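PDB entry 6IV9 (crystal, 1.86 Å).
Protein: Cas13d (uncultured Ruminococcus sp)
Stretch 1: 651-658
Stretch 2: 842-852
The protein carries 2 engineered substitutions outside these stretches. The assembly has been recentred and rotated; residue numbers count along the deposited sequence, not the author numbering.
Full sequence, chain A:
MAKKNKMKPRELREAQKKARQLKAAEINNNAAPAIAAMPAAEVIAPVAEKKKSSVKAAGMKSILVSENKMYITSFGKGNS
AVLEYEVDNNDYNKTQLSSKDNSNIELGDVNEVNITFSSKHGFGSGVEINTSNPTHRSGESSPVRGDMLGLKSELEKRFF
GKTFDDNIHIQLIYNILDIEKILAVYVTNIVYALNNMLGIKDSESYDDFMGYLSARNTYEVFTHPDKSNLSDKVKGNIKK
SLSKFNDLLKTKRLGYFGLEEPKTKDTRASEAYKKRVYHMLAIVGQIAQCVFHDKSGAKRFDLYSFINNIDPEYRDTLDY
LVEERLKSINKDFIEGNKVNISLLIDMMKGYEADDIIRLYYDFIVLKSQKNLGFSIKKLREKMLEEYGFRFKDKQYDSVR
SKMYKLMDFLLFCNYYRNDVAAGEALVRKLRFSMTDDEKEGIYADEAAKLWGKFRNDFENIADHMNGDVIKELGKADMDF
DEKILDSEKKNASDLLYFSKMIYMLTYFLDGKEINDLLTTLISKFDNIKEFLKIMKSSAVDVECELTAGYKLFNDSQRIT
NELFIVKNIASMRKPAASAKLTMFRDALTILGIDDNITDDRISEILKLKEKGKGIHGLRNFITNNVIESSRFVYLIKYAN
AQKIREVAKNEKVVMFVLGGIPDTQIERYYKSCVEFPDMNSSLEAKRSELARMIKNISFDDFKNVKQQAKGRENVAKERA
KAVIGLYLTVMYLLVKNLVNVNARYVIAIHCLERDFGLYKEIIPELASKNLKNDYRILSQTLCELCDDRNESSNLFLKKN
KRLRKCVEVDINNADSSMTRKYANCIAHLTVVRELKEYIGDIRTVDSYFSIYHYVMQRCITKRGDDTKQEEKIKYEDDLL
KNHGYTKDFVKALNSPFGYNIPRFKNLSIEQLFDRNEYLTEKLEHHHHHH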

ATOM      1  N   GLU A 651      -4.981  18.538 -22.910  1.00 32.63           N
ATOM      2  CA  GLU A 651      -3.592  19.007 -22.703  1.00 34.38           C
ATOM      3  C   GLU A 651      -3.400  19.593 -21.305  1.00 27.42           C
ATOM      4  O   GLU A 651      -2.322  19.483 -20.790  1.00 29.90           O
ATOM      5  CB  GLU A 651      -3.151  19.910 -23.849  1.00 38.15           C
ATOM      6  CG  GLU A 651      -2.940  19.114 -25.116  1.00 47.14           C
ATOM      7  CD  GLU A 651      -2.659  19.964 -26.335  1.00 51.90           C
ATOM      8  OE1 GLU A 651      -1.523  20.008 -26.752  1.00 47.87           O
ATOM      9  OE2 GLU A 651      -3.591  20.572 -26.835  1.00 55.51           O
ATOM     10  N   LYS A 652      -4.414  20.226 -20.743  1.00 30.19           N
ATOM     11  CA  LYS A 652      -4.234  20.819 -19.398  1.00 30.56           C
ATOM     12  C   LYS A 652      -3.970  19.729 -18.363  1.00 28.80           C
ATOM     13  O   LYS A 652      -3.125  19.924 -17.523  1.00 27.89           O
ATOM     14  CB  LYS A 652      -5.467  21.622 -19.007  1.00 33.68           C
ATOM     15  CG  LYS A 652      -5.528  22.996 -19.643  1.00 41.34           C
ATOM     16  CD  LYS A 652      -6.573  23.865 -19.027  1.00 43.69           C
ATOM     17  CE  LYS A 652      -7.963  23.370 -19.308  1.00 48.35           C
ATOM     18  NZ  LYS A 652      -8.961  24.425 -19.029  1.00 53.11           N
ATOM     19  N   VAL A 653      -4.744  18.659 -18.417  1.00 28.08           N
ATOM     20  CA  VAL A 653      -4.543  17.525 -17.473  1.00 27.04           C
ATOM     21  C   VAL A 653      -3.178  16.882 -17.721  1.00 25.19           C
ATOM     22  O   VAL A 653      -2.447  16.705 -16.796  1.00 26.83           O
ATOM     23  CB  VAL A 653      -5.649  16.480 -17.675  1.00 29.23           C
ATOM     24  CG1 VAL A 653      -5.378  15.242 -16.860  1.00 32.72           C
ATOM     25  CG2 VAL A 653      -7.019  17.042 -17.368  1.00 31.77           C
ATOM     26  N   VAL A 654      -2.859  16.576 -18.971  1.00 26.74           N
ATOM     27  CA  VAL A 654      -1.555  15.939 -19.299  1.00 26.95           C
ATOM     28  C   VAL A 654      -0.410  16.877 -18.915  1.00 24.77           C
ATOM     29  O   VAL A 654       0.536  16.428 -18.356  1.00 25.54           O
ATOM     30  CB  VAL A 654      -1.505  15.527 -20.774  1.00 27.10           C
ATOM     31  CG1 VAL A 654      -0.114  15.117 -21.189  1.00 29.82           C
ATOM     32  CG2 VAL A 654      -2.508  14.435 -21.051  1.00 27.69           C
ATOM     33  N   MET A 655      -0.551  18.165 -19.185  1.00 26.86           N
ATOM     34  CA  MET A 655       0.502  19.143 -18.818  1.00 27.05           C
ATOM     35  C   MET A 655       0.642  19.178 -17.293  1.00 26.22           C
ATOM     36  O   MET A 655       1.739  19.354 -16.824  1.00 25.97           O
ATOM     37  CB  MET A 655       0.204  20.543 -19.362  1.00 29.29           C
ATOM     38  CG  MET A 655       0.572  20.726 -20.819  1.00 30.85           C
ATOM     39  SD  MET A 655       2.321  20.554 -21.158  1.00 33.03           S
ATOM     40  CE  MET A 655       2.949  22.078 -20.465  1.00 38.15           C
ATOM     41  N   PHE A 656      -0.460  19.034 -16.566  1.00 26.07           N
ATOM     42  CA  PHE A 656      -0.357  19.034 -15.089  1.00 25.91           C
ATOM     43  C   PHE A 656       0.509  17.856 -14.632  1.00 24.88           C
ATOM     44  O   PHE A 656       1.381  18.036 -13.837  1.00 24.36           O
ATOM     45  CB  PHE A 656      -1.735  18.935 -14.443  1.00 24.94           C
ATOM     46  CG  PHE A 656      -1.641  18.647 -12.974  1.00 26.95           C
ATOM     47  CD1 PHE A 656      -1.052  19.553 -12.120  1.00 28.08           C
ATOM     48  CD2 PHE A 656      -2.098  17.456 -12.457  1.00 30.20           C
ATOM     49  CE1 PHE A 656      -0.919  19.275 -10.776  1.00 31.34           C
ATOM     50  CE2 PHE A 656      -1.974  17.183 -11.110  1.00 30.04           C
ATOM     51  CZ  PHE A 656      -1.374  18.085 -10.282  1.00 29.24           C
ATOM     52  N   VAL A 657       0.259  16.672 -15.172  1.00 24.77           N
ATOM     53  CA  VAL A 657       1.057  15.468 -14.802  1.00 24.59           C
ATOM     54  C   VAL A 657       2.517  15.636 -15.232  1.00 22.52           C
ATOM     55  O   VAL A 657       3.385  15.364 -14.454  1.00 23.70           O
ATOM     56  CB  VAL A 657       0.445  14.185 -15.389  1.00 25.43           C
ATOM     57  CG1 VAL A 657       1.300  12.977 -15.093  1.00 26.64           C
ATOM     58  CG2 VAL A 657      -0.957  13.971 -14.879  1.00 25.94           C
ATOM     59  N   LEU A 658       2.742  16.114 -16.449  1.00 21.90           N
ATOM     60  CA  LEU A 658       4.099  16.324 -17.005  1.00 25.90           C
ATOM     61  C   LEU A 658       4.840  17.344 -16.122  1.00 26.17           C
ATOM     62  O   LEU A 658       6.029  17.233 -15.967  1.00 24.96           O
ATOM     63  CB  LEU A 658       3.929  16.860 -18.425  1.00 28.87           C
ATOM     64  CG  LEU A 658       4.189  15.948 -19.621  1.00 33.96           C
ATOM     65  CD1 LEU A 658       4.456  14.498 -19.312  1.00 29.75           C
ATOM     66  CD2 LEU A 658       3.179  16.143 -20.720  1.00 31.16           C
ATOM     67  N   ILE A 842     -12.681  21.403 -15.916  1.00 32.06           N
ATOM     68  CA  ILE A 842     -11.846  22.137 -14.928  1.00 29.32           C
ATOM     69  C   ILE A 842     -11.057  23.230 -15.647  1.00 37.59           C
ATOM     70  O   ILE A 842     -10.330  22.910 -16.570  1.00 35.33           O
ATOM     71  CB  ILE A 842     -10.906  21.175 -14.173  1.00 30.57           C
ATOM     72  CG1 ILE A 842     -11.660  20.072 -13.442  1.00 32.33           C
ATOM     73  CG2 ILE A 842      -9.997  21.917 -13.219  1.00 32.43           C
ATOM     74  CD1 ILE A 842     -10.744  19.103 -12.761  1.00 31.40           C
ATOM     75  N   ARG A 843     -11.223  24.474 -15.214  1.00 32.48           N
ATOM     76  CA  ARG A 843     -10.513  25.612 -15.838  1.00 38.25           C
ATOM     77  C   ARG A 843      -9.009  25.504 -15.594  1.00 34.97           C
ATOM     78  O   ARG A 843      -8.258  25.614 -16.543  1.00 36.47           O
ATOM     79  CB  ARG A 843     -11.053  26.922 -15.256  1.00 39.45           C
ATOM     80  CG  ARG A 843     -10.314  28.169 -15.716  1.00 51.32           C
ATOM     81  CD  ARG A 843     -10.889  29.458 -15.155  1.00 58.29           C
ATOM     82  NE  ARG A 843     -10.043  30.637 -15.324  1.00 73.72           N
ATOM     83  CZ  ARG A 843      -9.311  31.204 -14.362  1.00 79.11           C
ATOM     84  NH1 ARG A 843      -9.578  30.977 -13.087  1.00 72.21           N
ATOM     85  NH2 ARG A 843      -8.317  32.012 -14.675  1.00 70.76           N
ATOM     86  N   THR A 844      -8.601  25.292 -14.348  1.00 33.48           N
ATOM     87  CA  THR A 844      -7.158  25.173 -14.036  1.00 32.39           C
ATOM     88  C   THR A 844      -6.878  23.864 -13.282  1.00 35.38           C
ATOM     89  O   THR A 844      -7.460  23.646 -12.237  1.00 30.89           O
ATOM     90  CB  THR A 844      -6.659  26.419 -13.305  1.00 42.11           C
ATOM     91  OG1 THR A 844      -7.170  26.381 -11.983  1.00 55.39           O
ATOM     92  CG2 THR A 844      -7.166  27.692 -13.934  1.00 43.16           C
ATOM     93  N   VAL A 845      -5.983  23.055 -13.828  1.00 33.38           N
ATOM     94  CA  VAL A 845      -5.635  21.756 -13.195  1.00 32.57           C
ATOM     95  C   VAL A 845      -4.366  21.996 -12.387  1.00 29.94           C
ATOM     96  O   VAL A 845      -3.322  22.099 -12.988  1.00 33.30           O
ATOM     97  CB  VAL A 845      -5.446  20.705 -14.297  1.00 31.66           C
ATOM     98  CG1 VAL A 845      -5.198  19.325 -13.741  1.00 35.54           C
ATOM     99  CG2 VAL A 845      -6.616  20.697 -15.255  1.00 33.96           C
ATOM    100  N   ASP A 846      -4.478  22.151 -11.071  1.00 31.60           N
ATOM    101  CA  ASP A 846      -3.239  22.435 -10.300  1.00 36.55           C
ATOM    102  C   ASP A 846      -2.939  21.440  -9.176  1.00 30.62           C
ATOM    103  O   ASP A 846      -1.879  21.577  -8.615  1.00 31.31           O
ATOM    104  CB  ASP A 846      -3.190  23.875  -9.815  1.00 42.52           C
ATOM    105  CG  ASP A 846      -4.475  24.295  -9.152  1.00 50.33           C
ATOM    106  OD1 ASP A 846      -5.243  23.423  -8.795  1.00 44.99           O
ATOM    107  OD2 ASP A 846      -4.692  25.498  -9.044  1.00 64.45           O
ATOM    108  N   SER A 847      -3.858  20.542  -8.855  1.00 27.64           N
ATOM    109  CA  SER A 847      -3.552  19.512  -7.838  1.00 26.01           C
ATOM    110  C   SER A 847      -4.479  18.306  -7.976  1.00 25.22           C
ATOM    111  O   SER A 847      -5.579  18.458  -8.438  1.00 21.44           O
ATOM    112  CB  SER A 847      -3.623  20.076  -6.465  1.00 28.40           C
ATOM    113  OG  SER A 847      -4.956  20.283  -6.078  1.00 25.61           O
ATOM    114  N   TYR A 848      -4.029  17.159  -7.480  1.00 24.80           N
ATOM    115  CA  TYR A 848      -4.886  15.953  -7.479  1.00 24.25           C
ATOM    116  C   TYR A 848      -6.083  16.222  -6.568  1.00 22.59           C
ATOM    117  O   TYR A 848      -7.175  15.822  -6.860  1.00 21.69           O
ATOM    118  CB  TYR A 848      -4.065  14.726  -7.107  1.00 23.19           C
ATOM    119  CG  TYR A 848      -3.125  14.313  -8.202  1.00 23.10           C
ATOM    120  CD1 TYR A 848      -3.605  13.943  -9.439  1.00 21.63           C
ATOM    121  CD2 TYR A 848      -1.763  14.320  -8.012  1.00 23.48           C
ATOM    122  CE1 TYR A 848      -2.759  13.571 -10.458  1.00 22.21           C
ATOM    123  CE2 TYR A 848      -0.899  13.940  -9.018  1.00 25.69           C
ATOM    124  CZ  TYR A 848      -1.398  13.558 -10.244  1.00 24.87           C
ATOM    125  OH  TYR A 848      -0.548  13.189 -11.226  1.00 25.79           O
ATOM    126  N   PHE A 849      -5.828  16.917  -5.474  1.00 22.79           N
ATOM    127  CA  PHE A 849      -6.912  17.220  -4.515  1.00 22.25           C
ATOM    128  C   PHE A 849      -7.989  18.049  -5.219  1.00 21.94           C
ATOM    129  O   PHE A 849      -9.134  17.711  -5.105  1.00 23.36           O
ATOM    130  CB  PHE A 849      -6.340  18.012  -3.344  1.00 23.05           C
ATOM    131  CG  PHE A 849      -7.327  18.390  -2.273  1.00 24.50           C
ATOM    132  CD1 PHE A 849      -8.063  19.554  -2.366  1.00 24.34           C
ATOM    133  CD2 PHE A 849      -7.503  17.606  -1.152  1.00 23.98           C
ATOM    134  CE1 PHE A 849      -8.958  19.905  -1.374  1.00 24.51           C
ATOM    135  CE2 PHE A 849      -8.407  17.956  -0.166  1.00 22.48           C
ATOM    136  CZ  PHE A 849      -9.129  19.107  -0.282  1.00 25.19           C
ATOM    137  N   SER A 850      -7.599  19.086  -5.946  1.00 23.70           N
ATOM    138  CA  SER A 850      -8.620  19.910  -6.642  1.00 23.73           C
ATOM    139  C   SER A 850      -9.327  19.123  -7.749  1.00 22.57           C
ATOM    140  O   SER A 850     -10.482  19.354  -7.963  1.00 25.59           O
ATOM    141  CB  SER A 850      -8.140  21.256  -7.082  1.00 29.06           C
ATOM    142  OG  SER A 850      -6.981  21.135  -7.833  1.00 49.21           O
ATOM    143  N   ILE A 851      -8.615  18.259  -8.457  1.00 23.10           N
ATOM    144  CA  ILE A 851      -9.300  17.463  -9.506  1.00 22.23           C
ATOM    145  C   ILE A 851     -10.328  16.559  -8.836  1.00 25.14           C
ATOM    146  O   ILE A 851     -11.431  16.527  -9.261  1.00 23.05           O
ATOM    147  CB  ILE A 851      -8.297  16.615 -10.295  1.00 22.21           C
ATOM    148  CG1 ILE A 851      -7.305  17.480 -11.063  1.00 25.76           C
ATOM    149  CG2 ILE A 851      -9.021  15.638 -11.193  1.00 24.80           C
ATOM    150  CD1 ILE A 851      -6.181  16.706 -11.669  1.00 27.43           C
ATOM    151  N   TYR A 852      -9.925  15.886  -7.774  1.00 24.46           N
ATOM    152  CA  TYR A 852     -10.822  14.913  -7.122  1.00 22.63           C
ATOM    153  C   TYR A 852     -12.084  15.605  -6.611  1.00 21.28           C
ATOM    154  O   TYR A 852     -13.154  15.133  -6.856  1.00 22.66           O
ATOM    155  CB  TYR A 852     -10.072  14.319  -5.933  1.00 22.52           C
ATOM    156  CG  TYR A 852     -10.871  13.360  -5.100  1.00 20.78           C
ATOM    157  CD1 TYR A 852     -10.896  12.012  -5.393  1.00 22.82           C
ATOM    158  CD2 TYR A 852     -11.583  13.787  -4.008  1.00 20.85           C
ATOM    159  CE1 TYR A 852     -11.626  11.121  -4.635  1.00 21.12           C
ATOM    160  CE2 TYR A 852     -12.320  12.912  -3.240  1.00 22.34           C
ATOM    161  CZ  TYR A 852     -12.347  11.574  -3.554  1.00 21.00           C
ATOM    162  OH  TYR A 852     -13.061  10.729  -2.787  1.00 23.19           O
TER

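A helix satisfies most of its backbone internally, whereas loop carbonyls often need donors from side chains or solvent; this contact in Cas13d illustrates how a helical side chain can supply them. Residues 651-658 form one continuous helix, stitched by bonds such as Phe-656 N to Lys-652 O (3.0 Å) and Leu-658 N to Val-654 O (2.9 Å). The second stretch runs as loop or turn from Ile-842 to Ser-847 and then becomes a helix. The two helix axes run nearly antiparallel, at 151°, but approach no closer than 12.6 Å. The loop lies nearer: the CA atoms of Val-653 and Val-845 are 6.1 Å apart.

Lys-652 provides both hydrogen bonds between the stretches. Its CB points toward the loop, and its side chain, bent at chi3 (-67°, m), delivers the ammonium to two successive carbonyls, with NZ 2.8 Å from Arg-843 O and 3.2 Å from Ile-842 O. A lysine ammonium has three protons and no preferred plane, so it can serve two adjacent acceptors at once. Its aliphatic portion is useful too, since Lys-652 CB packs 4.0 Å from Val-845 CG2.

Beyond this polar clamp the contact is largely apolar. Val-845 turns toward the helix, its CG2 lying 4.2 Å from Val-653 CG2 and its CG1 3.6 Å from Phe-656 CB. Phe-656, which contributes the largest covered area of any residue here, directs its ring along the loop as it enters the second helix. Phe-656 CD1 comes within 3.5 Å of Val-845 O, and Phe-656 CE1 within 3.3 Å of Asp-846 O. These carbonyls meet ring carbons, so the ring offers them no conventional donor. Phe-656 CZ packs 3.6 Å from Ser-847 CA, while Phe-656 CD2 reaches Ile-851 CD1 at 4.2 Å.

The edge of Phe-656 also meets the face of Tyr-848, with ring centroids 5.1 Å apart and planes at 73°. Such a geometry sets the slightly positive ring hydrogens against the neighbouring π cloud; the closest carbons are Phe-656 CE2 and Tyr-848 CE1, at 3.8 Å. The closest approach of Val-657 to Tyr-848 is from its CG2 to Tyr-848 OH, at 3.8 Å.

One amide at the start of the second helix is capped locally. Ser-847 occupies the N-cap, where its OG, which also bonds elsewhere in the structure, accepts a hydrogen bond from Ser-850 N at 2.9 Å, occupying an amide in the first turn that has no preceding helical carbonyl to bind. Its backbone takes up the regular pattern, Ser-847 O accepting from Ile-851 N at 3.0 Å.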